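Local coordinates for heme utilization carrier protein (Escherichia coli O157:H7, PDB 6U9J), which probably binds heme and carries it through the cytosol as part of heme uptake and utilization, in a pathway linked to anaerobic heme degradation, at residues L106-F111 with A149-A154; D115-L120 with I132-D137. All coordinates share one frame; numbering follows the deposited sequence.

Contact 1. Residues L106-F111 with A149-A154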
ATOM      1  N   LEU A 106     -19.036  -1.049   6.694  1.00 17.59           N
ATOM      2  CA  LEU A 106     -18.946   0.301   7.230  1.00 16.97           C
ATOM      3  C   LEU A 106     -18.986   0.185   8.743  1.00 17.54           C
ATOM      4  O   LEU A 106     -19.880  -0.469   9.288  1.00 19.73           O
ATOM      5  CB  LEU A 106     -20.090   1.187   6.732  1.00 18.10           C
ATOM      6  CG  LEU A 106     -19.858   1.872   5.374  1.00 18.67           C
ATOM      7  CD1 LEU A 106     -19.738   0.857   4.250  1.00 19.26           C
ATOM      8  CD2 LEU A 106     -20.967   2.877   5.068  1.00 20.28           C
ATOM      9  N   ILE A 107     -18.000   0.785   9.410  1.00 15.76           N
ATOM     10  CA  ILE A 107     -17.812   0.638  10.850  1.00 16.01           C
ATOM     11  C   ILE A 107     -17.716   1.998  11.521  1.00 16.96           C
ATOM     12  O   ILE A 107     -17.018   2.893  11.044  1.00 17.66           O
ATOM     13  CB  ILE A 107     -16.536  -0.176  11.149  1.00 16.60           C
ATOM     14  CG1 ILE A 107     -16.653  -1.575  10.546  1.00 21.53           C
ATOM     15  CG2 ILE A 107     -16.283  -0.230  12.678  1.00 22.17           C
ATOM     16  CD1 ILE A 107     -15.317  -2.282  10.395  1.00 29.15           C
ATOM     17  N   GLU A 108     -18.383   2.136  12.668  1.00 19.44           N
ATOM     18  CA  GLU A 108     -18.176   3.269  13.559  1.00 22.21           C
ATOM     19  C   GLU A 108     -17.818   2.726  14.930  1.00 20.97           C
ATOM     20  O   GLU A 108     -18.495   1.827  15.436  1.00 24.08           O
ATOM     21  CB  GLU A 108     -19.419   4.154  13.653  1.00 23.94           C
ATOM     22  CG  GLU A 108     -19.784   4.804  12.328  1.00 24.00           C
ATOM     23  CD  GLU A 108     -21.100   5.557  12.407  1.00 32.51           C
ATOM     24  OE1 GLU A 108     -22.128   5.008  11.961  1.00 41.34           O
ATOM     25  OE2 GLU A 108     -21.102   6.694  12.928  1.00 34.18           O
ATOM     26  N   ARG A 109     -16.735   3.234  15.501  1.00 19.44           N
ATOM     27  CA  ARG A 109     -16.364   2.825  16.855  1.00 19.83           C
ATOM     28  C   ARG A 109     -15.417   3.856  17.441  1.00 21.44           C
ATOM     29  O   ARG A 109     -14.980   4.792  16.771  1.00 24.55           O
ATOM     30  CB  ARG A 109     -15.714   1.436  16.850  1.00 21.81           C
ATOM     31  CG  ARG A 109     -14.438   1.377  16.024  1.00 22.13           C
ATOM     32  CD  ARG A 109     -13.820  -0.015  16.046  1.00 29.32           C
ATOM     33  NE  ARG A 109     -13.407  -0.382  17.400  1.00 43.32           N
ATOM     34  CZ  ARG A 109     -12.148  -0.570  17.793  1.00 43.55           C
ATOM     35  NH1 ARG A 109     -11.895  -0.893  19.056  1.00 39.39           N
ATOM     36  NH2 ARG A 109     -11.144  -0.450  16.933  1.00 37.62           N
ATOM     37  N   LYS A 110     -15.117   3.697  18.727  1.00 21.77           N
ATOM     38  CA  LYS A 110     -14.043   4.476  19.314  1.00 22.46           C
ATOM     39  C   LYS A 110     -12.743   3.686  19.282  1.00 24.70           C
ATOM     40  O   LYS A 110     -12.726   2.483  19.564  1.00 29.81           O
ATOM     41  CB  LYS A 110     -14.378   4.882  20.749  1.00 24.08           C
ATOM     42  CG  LYS A 110     -15.307   6.085  20.814  1.00 28.60           C
ATOM     43  CD  LYS A 110     -15.409   6.643  22.206  1.00 35.92           C
ATOM     44  CE  LYS A 110     -16.428   7.761  22.242  1.00 26.77           C
ATOM     45  NZ  LYS A 110     -15.840   9.064  21.832  1.00 26.36           N
ATOM     46  N   PHE A 111     -11.666   4.361  18.882  1.00 22.99           N
ATOM     47  CA  PHE A 111     -10.322   3.794  18.882  1.00 21.54           C
ATOM     48  C   PHE A 111      -9.483   4.658  19.810  1.00 29.04           C
ATOM     49  O   PHE A 111      -9.169   5.806  19.475  1.00 25.38           O
ATOM     50  CB  PHE A 111      -9.726   3.751  17.474  1.00 27.57           C
ATOM     51  CG  PHE A 111      -8.334   3.206  17.434  1.00 28.58           C
ATOM     52  CD1 PHE A 111      -8.064   1.927  17.900  1.00 31.32           C
ATOM     53  CD2 PHE A 111      -7.290   3.969  16.938  1.00 31.73           C
ATOM     54  CE1 PHE A 111      -6.780   1.420  17.870  1.00 29.87           C
ATOM     55  CE2 PHE A 111      -6.001   3.467  16.909  1.00 41.40           C
ATOM     56  CZ  PHE A 111      -5.747   2.193  17.376  1.00 36.39           C
ATOM     57  N   ALA A 149     -22.531  12.021   5.245  1.00 19.52           N
ATOM     58  CA  ALA A 149     -22.559  11.287   3.980  1.00 19.57           C
ATOM     59  C   ALA A 149     -22.310   9.794   4.197  1.00 18.59           C
ATOM     60  O   ALA A 149     -22.938   8.943   3.553  1.00 20.58           O
ATOM     61  CB  ALA A 149     -21.522  11.885   3.035  1.00 21.70           C
ATOM     62  N   PHE A 150     -21.404   9.461   5.118  1.00 15.84           N
ATOM     63  CA  PHE A 150     -21.168   8.073   5.490  1.00 16.42           C
ATOM     64  C   PHE A 150     -22.446   7.426   6.025  1.00 18.65           C
ATOM     65  O   PHE A 150     -22.789   6.297   5.655  1.00 17.74           O
ATOM     66  CB  PHE A 150     -20.011   8.053   6.508  1.00 17.83           C
ATOM     67  CG  PHE A 150     -19.691   6.718   7.116  1.00 16.57           C
ATOM     68  CD1 PHE A 150     -20.375   6.265   8.246  1.00 19.21           C
ATOM     69  CD2 PHE A 150     -18.625   5.967   6.644  1.00 18.43           C
ATOM     70  CE1 PHE A 150     -20.043   5.052   8.824  1.00 22.92           C
ATOM     71  CE2 PHE A 150     -18.290   4.756   7.229  1.00 19.34           C
ATOM     72  CZ  PHE A 150     -18.994   4.303   8.317  1.00 22.01           C
ATOM     73  N   HIS A 151     -23.174   8.133   6.904  1.00 16.68           N
ATOM     74  CA  HIS A 151     -24.431   7.596   7.417  1.00 20.03           C
ATOM     75  C   HIS A 151     -25.467   7.420   6.313  1.00 20.80           C
ATOM     76  O   HIS A 151     -26.243   6.456   6.333  1.00 21.17           O
ATOM     77  CB  HIS A 151     -24.983   8.512   8.499  1.00 18.46           C
ATOM     78  CG  HIS A 151     -24.239   8.419   9.788  1.00 19.54           C
ATOM     79  ND1 HIS A 151     -24.088   9.495  10.633  1.00 23.06           N
ATOM     80  CD2 HIS A 151     -23.602   7.379  10.374  1.00 20.02           C
ATOM     81  CE1 HIS A 151     -23.387   9.121  11.690  1.00 21.30           C
ATOM     82  NE2 HIS A 151     -23.091   7.842  11.568  1.00 20.99           N
ATOM     83  N   THR A 152     -25.496   8.340   5.348  1.00 19.09           N
ATOM     84  CA  THR A 152     -26.407   8.185   4.212  1.00 22.92           C
ATOM     85  C   THR A 152     -26.086   6.928   3.410  1.00 25.59           C
ATOM     86  O   THR A 152     -26.994   6.189   3.007  1.00 21.08           O
ATOM     87  CB  THR A 152     -26.344   9.436   3.335  1.00 20.52           C
ATOM     88  OG1 THR A 152     -26.851  10.549   4.078  1.00 27.96           O
ATOM     89  CG2 THR A 152     -27.179   9.270   2.070  1.00 26.43           C
ATOM     90  N   LEU A 153     -24.803   6.653   3.189  1.00 19.61           N
ATOM     91  CA  LEU A 153     -24.432   5.447   2.451  1.00 19.52           C
ATOM     92  C   LEU A 153     -24.792   4.192   3.233  1.00 18.90           C
ATOM     93  O   LEU A 153     -25.326   3.232   2.668  1.00 20.64           O
ATOM     94  CB  LEU A 153     -22.941   5.464   2.131  1.00 18.99           C
ATOM     95  CG  LEU A 153     -22.338   4.185   1.524  1.00 16.45           C
ATOM     96  CD1 LEU A 153     -22.996   3.782   0.181  1.00 17.02           C
ATOM     97  CD2 LEU A 153     -20.833   4.360   1.347  1.00 19.15           C
ATOM     98  N   ALA A 154     -24.536   4.184   4.546  1.00 18.56           N
ATOM     99  CA  ALA A 154     -24.871   3.006   5.330  1.00 19.25           C
ATOM    100  C   ALA A 154     -26.369   2.722   5.281  1.00 24.84           C
ATOM    101  O   ALA A 154     -26.783   1.564   5.160  1.00 24.96           O
ATOM    102  CB  ALA A 154     -24.408   3.185   6.776  1.00 19.56           C
TER
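One face of the Phe150 ring is taken by Leu106, whose CD2 stands 4.1 Å from the ring centroid and nearly over its normal, a CH-pi contact displaced toward the rim. At the in-plane edge of the same ring lie Ile107 N and Glu108 OE1, while Glu108 CG comes in obliquely, 3.5 Å from Phe150 CE1. The His151 imidazole is met at its edge by the Glu108 carboxylate, and the two planes are turned about half-way between parallel and perpendicular. His151 NE2 donates to Glu108 OE2 over 2.7 Å, with an angle of 153° at the hydrogen; Glu108 OE2 lies close to the plane of the imidazole, whereas His151 NE2 stands above the plane of the carboxylate.

The pair joins strand 103-111 of the six-stranded antiparallel sheet to the C-terminal helix 144-157, which packs on the sheet; the axes of segments 106-111 and 149-154 approach to 9.9 Å and cross at -130°. Phe150 holds CG anti to its backbone N (chi1 175°), which sends the ring from the helix onto the strand, where CZ lies 3.7 Å from Leu106 CB. Leu106 CD2 also reaches past the ring to the helix itself, 3.9 Å from Ala154 CB and close to Leu153 CD2. Glu108 runs extended beyond CG along the border of this apolar patch, so its methylene lines Phe150 while its carboxylate arrives at His151 on the more exposed side of the helix. A negative carboxylate there would be expected to favour a protonated imidazole. On the other side of the strand, Ile107 packs against Leu33 and Leu120.

Contact 2. Residues D115-L120 with I132-D137. With PO4 (phosphate ion), chain E.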
ATOM      1  N   ASP A 115     -13.486   8.974  18.128  1.00 20.90           N
ATOM      2  CA  ASP A 115     -14.508   8.551  17.173  1.00 20.62           C
ATOM      3  C   ASP A 115     -13.847   8.257  15.831  1.00 24.57           C
ATOM      4  O   ASP A 115     -13.024   9.042  15.353  1.00 21.12           O
ATOM      5  CB  ASP A 115     -15.573   9.637  16.977  1.00 23.01           C
ATOM      6  CG  ASP A 115     -16.695   9.593  18.015  1.00 26.23           C
ATOM      7  OD1 ASP A 115     -16.641   8.770  18.953  1.00 25.85           O
ATOM      8  OD2 ASP A 115     -17.637  10.405  17.865  1.00 25.15           O
ATOM      9  N   THR A 116     -14.208   7.127  15.220  1.00 17.92           N
ATOM     10  CA  THR A 116     -13.687   6.739  13.909  0.77 18.55           C
ATOM     11  C   THR A 116     -14.818   6.214  13.048  1.00 19.59           C
ATOM     12  O   THR A 116     -15.796   5.658  13.548  1.00 21.50           O
ATOM     13  CB  THR A 116     -12.624   5.634  13.970  0.77 23.39           C
ATOM     14  OG1 THR A 116     -13.248   4.399  14.342  0.77 26.41           O
ATOM     15  CG2 THR A 116     -11.480   5.983  14.928  0.77 18.30           C
ATOM     16  N   ALA A 117     -14.661   6.358  11.735  1.00 18.75           N
ATOM     17  CA  ALA A 117     -15.632   5.848  10.785  1.00 17.97           C
ATOM     18  C   ALA A 117     -14.834   5.311   9.616  1.00 18.10           C
ATOM     19  O   ALA A 117     -14.012   6.039   9.056  1.00 19.75           O
ATOM     20  CB  ALA A 117     -16.604   6.932  10.314  1.00 19.44           C
ATOM     21  N   SER A 118     -15.022   4.036   9.306  1.00 15.36           N
ATOM     22  CA  SER A 118     -14.158   3.384   8.336  1.00 17.29           C
ATOM     23  C   SER A 118     -14.955   2.485   7.408  1.00 15.44           C
ATOM     24  O   SER A 118     -16.057   2.028   7.724  1.00 16.23           O
ATOM     25  CB  SER A 118     -13.077   2.548   9.038  1.00 20.37           C
ATOM     26  OG  SER A 118     -13.651   1.509   9.801  1.00 27.24           O
ATOM     27  N   ILE A 119     -14.366   2.236   6.237  1.00 15.22           N
ATOM     28  CA  ILE A 119     -14.850   1.247   5.279  1.00 17.10           C
ATOM     29  C   ILE A 119     -13.761   0.204   5.112  1.00 18.79           C
ATOM     30  O   ILE A 119     -12.620   0.551   4.802  1.00 18.67           O
ATOM     31  CB  ILE A 119     -15.193   1.899   3.938  1.00 16.52           C
ATOM     32  CG1 ILE A 119     -16.240   2.979   4.149  1.00 18.70           C
ATOM     33  CG2 ILE A 119     -15.660   0.851   2.901  1.00 16.90           C
ATOM     34  CD1 ILE A 119     -16.428   3.873   2.966  1.00 21.11           C
ATOM     35  N   LEU A 120     -14.101  -1.060   5.339  1.00 16.04           N
ATOM     36  CA  LEU A 120     -13.168  -2.172   5.220  1.00 18.15           C
ATOM     37  C   LEU A 120     -13.581  -3.025   4.035  1.00 21.56           C
ATOM     38  O   LEU A 120     -14.754  -3.396   3.911  1.00 19.61           O
ATOM     39  CB  LEU A 120     -13.140  -3.032   6.484  1.00 19.53           C
ATOM     40  CG  LEU A 120     -12.090  -2.676   7.530  1.00 25.33           C
ATOM     41  CD1 LEU A 120     -12.179  -1.202   7.880  1.00 27.93           C
ATOM     42  CD2 LEU A 120     -12.296  -3.535   8.764  1.00 26.72           C
ATOM     43  N   ILE A 132     -10.537   2.453   4.118  1.00 17.13           N
ATOM     44  CA  ILE A 132     -10.705   3.892   3.934  1.00 16.31           C
ATOM     45  C   ILE A 132     -11.240   4.468   5.233  1.00 17.91           C
ATOM     46  O   ILE A 132     -12.229   3.960   5.771  1.00 20.84           O
ATOM     47  CB  ILE A 132     -11.657   4.224   2.775  1.00 17.83           C
ATOM     48  CG1 ILE A 132     -11.122   3.652   1.459  1.00 18.54           C
ATOM     49  CG2 ILE A 132     -11.833   5.734   2.648  1.00 22.11           C
ATOM     50  CD1 ILE A 132     -12.131   3.744   0.333  1.00 22.01           C
ATOM     51  N   PHE A 133     -10.598   5.527   5.729  1.00 16.67           N
ATOM     52  CA  PHE A 133     -11.002   6.210   6.952  1.00 17.55           C
ATOM     53  C   PHE A 133     -11.467   7.622   6.635  1.00 18.23           C
ATOM     54  O   PHE A 133     -10.876   8.299   5.797  1.00 19.72           O
ATOM     55  CB  PHE A 133      -9.837   6.287   7.948  1.00 19.52           C
ATOM     56  CG  PHE A 133      -9.451   4.967   8.521  1.00 22.67           C
ATOM     57  CD1 PHE A 133      -8.520   4.165   7.881  1.00 22.42           C
ATOM     58  CD2 PHE A 133     -10.007   4.529   9.719  1.00 23.85           C
ATOM     59  CE1 PHE A 133      -8.159   2.936   8.415  1.00 27.00           C
ATOM     60  CE2 PHE A 133      -9.650   3.300  10.261  1.00 29.98           C
ATOM     61  CZ  PHE A 133      -8.728   2.503   9.608  1.00 27.11           C
ATOM     62  N   LEU A 134     -12.485   8.098   7.351  1.00 16.56           N
ATOM     63  CA  LEU A 134     -12.946   9.459   7.119  1.00 20.60           C
ATOM     64  C   LEU A 134     -11.891  10.469   7.543  1.00 25.84           C
ATOM     65  O   LEU A 134     -11.069  10.207   8.425  1.00 24.59           O
ATOM     66  CB  LEU A 134     -14.231   9.735   7.884  1.00 22.11           C
ATOM     67  CG  LEU A 134     -15.505   9.134   7.328  1.00 21.49           C
ATOM     68  CD1 LEU A 134     -16.710   9.823   7.961  1.00 23.33           C
ATOM     69  CD2 LEU A 134     -15.559   9.255   5.821  1.00 26.31           C
ATOM     70  N   GLY A 135     -11.934  11.647   6.902  1.00 30.49           N
ATOM     71  CA  GLY A 135     -10.973  12.699   7.178  1.00 28.71           C
ATOM     72  C   GLY A 135     -11.251  13.458   8.466  1.00 30.97           C
ATOM     73  O   GLY A 135     -12.294  13.330   9.105  1.00 31.69           O
ATOM     74  N   ARG A 136     -10.278  14.278   8.848  1.00 25.82           N
ATOM     75  CA  ARG A 136     -10.324  14.981  10.123  1.00 31.07           C
ATOM     76  C   ARG A 136      -9.941  16.439   9.930  1.00 37.19           C
ATOM     77  O   ARG A 136      -9.378  16.827   8.901  1.00 35.05           O
ATOM     78  CB  ARG A 136      -9.400  14.324  11.154  1.00 22.89           C
ATOM     79  CG  ARG A 136      -9.866  12.935  11.573  1.00 31.59           C
ATOM     80  CD  ARG A 136      -8.992  12.323  12.645  1.00 34.14           C
ATOM     81  NE  ARG A 136      -9.391  10.944  12.896  1.00 36.91           N
ATOM     82  CZ  ARG A 136     -10.252  10.570  13.837  1.00 28.06           C
ATOM     83  NH1 ARG A 136     -10.566   9.286  13.972  1.00 29.19           N
ATOM     84  NH2 ARG A 136     -10.810  11.477  14.637  1.00 26.27           N
ATOM     85  N   ASP A 137     -10.281  17.248  10.936  1.00 32.51           N
ATOM     86  CA  ASP A 137      -9.900  18.651  10.955  1.00 39.40           C
ATOM     87  C   ASP A 137      -8.605  18.823  11.746  1.00 42.41           C
ATOM     88  O   ASP A 137      -7.997  17.858  12.215  1.00 39.63           O
ATOM     89  CB  ASP A 137     -11.040  19.520  11.505  1.00 40.49           C
ATOM     90  CG  ASP A 137     -11.366  19.260  12.986  1.00 38.42           C
ATOM     91  OD1 ASP A 137     -10.552  18.686  13.746  1.00 34.66           O
ATOM     92  OD2 ASP A 137     -12.474  19.654  13.408  1.00 38.30           O
TER
HETATM   93  P   PO4 E 201      -7.360  13.806   6.440  1.00 89.38           P
HETATM   94  O1  PO4 E 201      -7.666  12.820   5.325  1.00 41.42           O
HETATM   95  O2  PO4 E 201      -5.905  14.213   6.371  1.00 77.20           O
HETATM   96  O3  PO4 E 201      -8.238  15.030   6.293  1.00 57.34           O
HETATM   97  O4  PO4 E 201      -7.623  13.174   7.787  1.00 50.51           O
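The contact lies at the far end of the beta hairpin of strands 114-122 and 128-133, away from its turn, and the chain continues through Gly135 and Arg136 as loop. Ile119 and Ile132 form a hydrogen-bonded antiparallel pair: Ile119 N donates to Ile132 O at 2.8 Å, nearly along the C=O axis, and Ile132 N returns a bond to Ile119 O at 2.9 Å. Ser118 and Phe133 make the neighbouring non-hydrogen-bonded pair, with Ser118 CB 3.7 Å from the ring atom Phe133 CE2. Leu134 N still bonds to Ala117 O, almost in line with the carbonyl. Leu134 CD1 packs 3.7 Å from Ala117 CB, and both side chains also touch Phe150 of helix 144-157.

Farther along, Arg136 takes over from the backbone ladder. Its chain is extended from CG to NE and brings the guanidinium edge to the carbonyl of Asp115; NH2 adds a weak bond to that oxygen and is also bonded to Arg140 O. The Arg136 backbone N faces a phosphate ion, probably from the crystallisation liquor, through weak bonds. The main grip is Arg136 NH1 on Asp115 O at 2.8 Å, in the carbonyl plane, with Thr116 CG2 beside the same nitrogen.

How the contacts relate
Both contacts are built on the same antiparallel sheet, in which strands 103-111 and 114-122 are neighbours, probably tied by Ile107 N to Ser118 O and Arg109 O to Thr116 N. Contact 2 lies partly within that sheet, continues into the loop that follows and depends chiefly on backbone bonds, whereas contact 1 sets a helix across the sheet and relies chiefly on side chains, with no backbone-to-backbone hydrogen bond between its segments. Phe150 belongs to both places, since its ring also packs against Ser118 O. Each contact runs from a buried apolar part to a more exposed polar margin: a histidine and a carboxylate in contact 1, an arginine on a backbone carbonyl in contact 2.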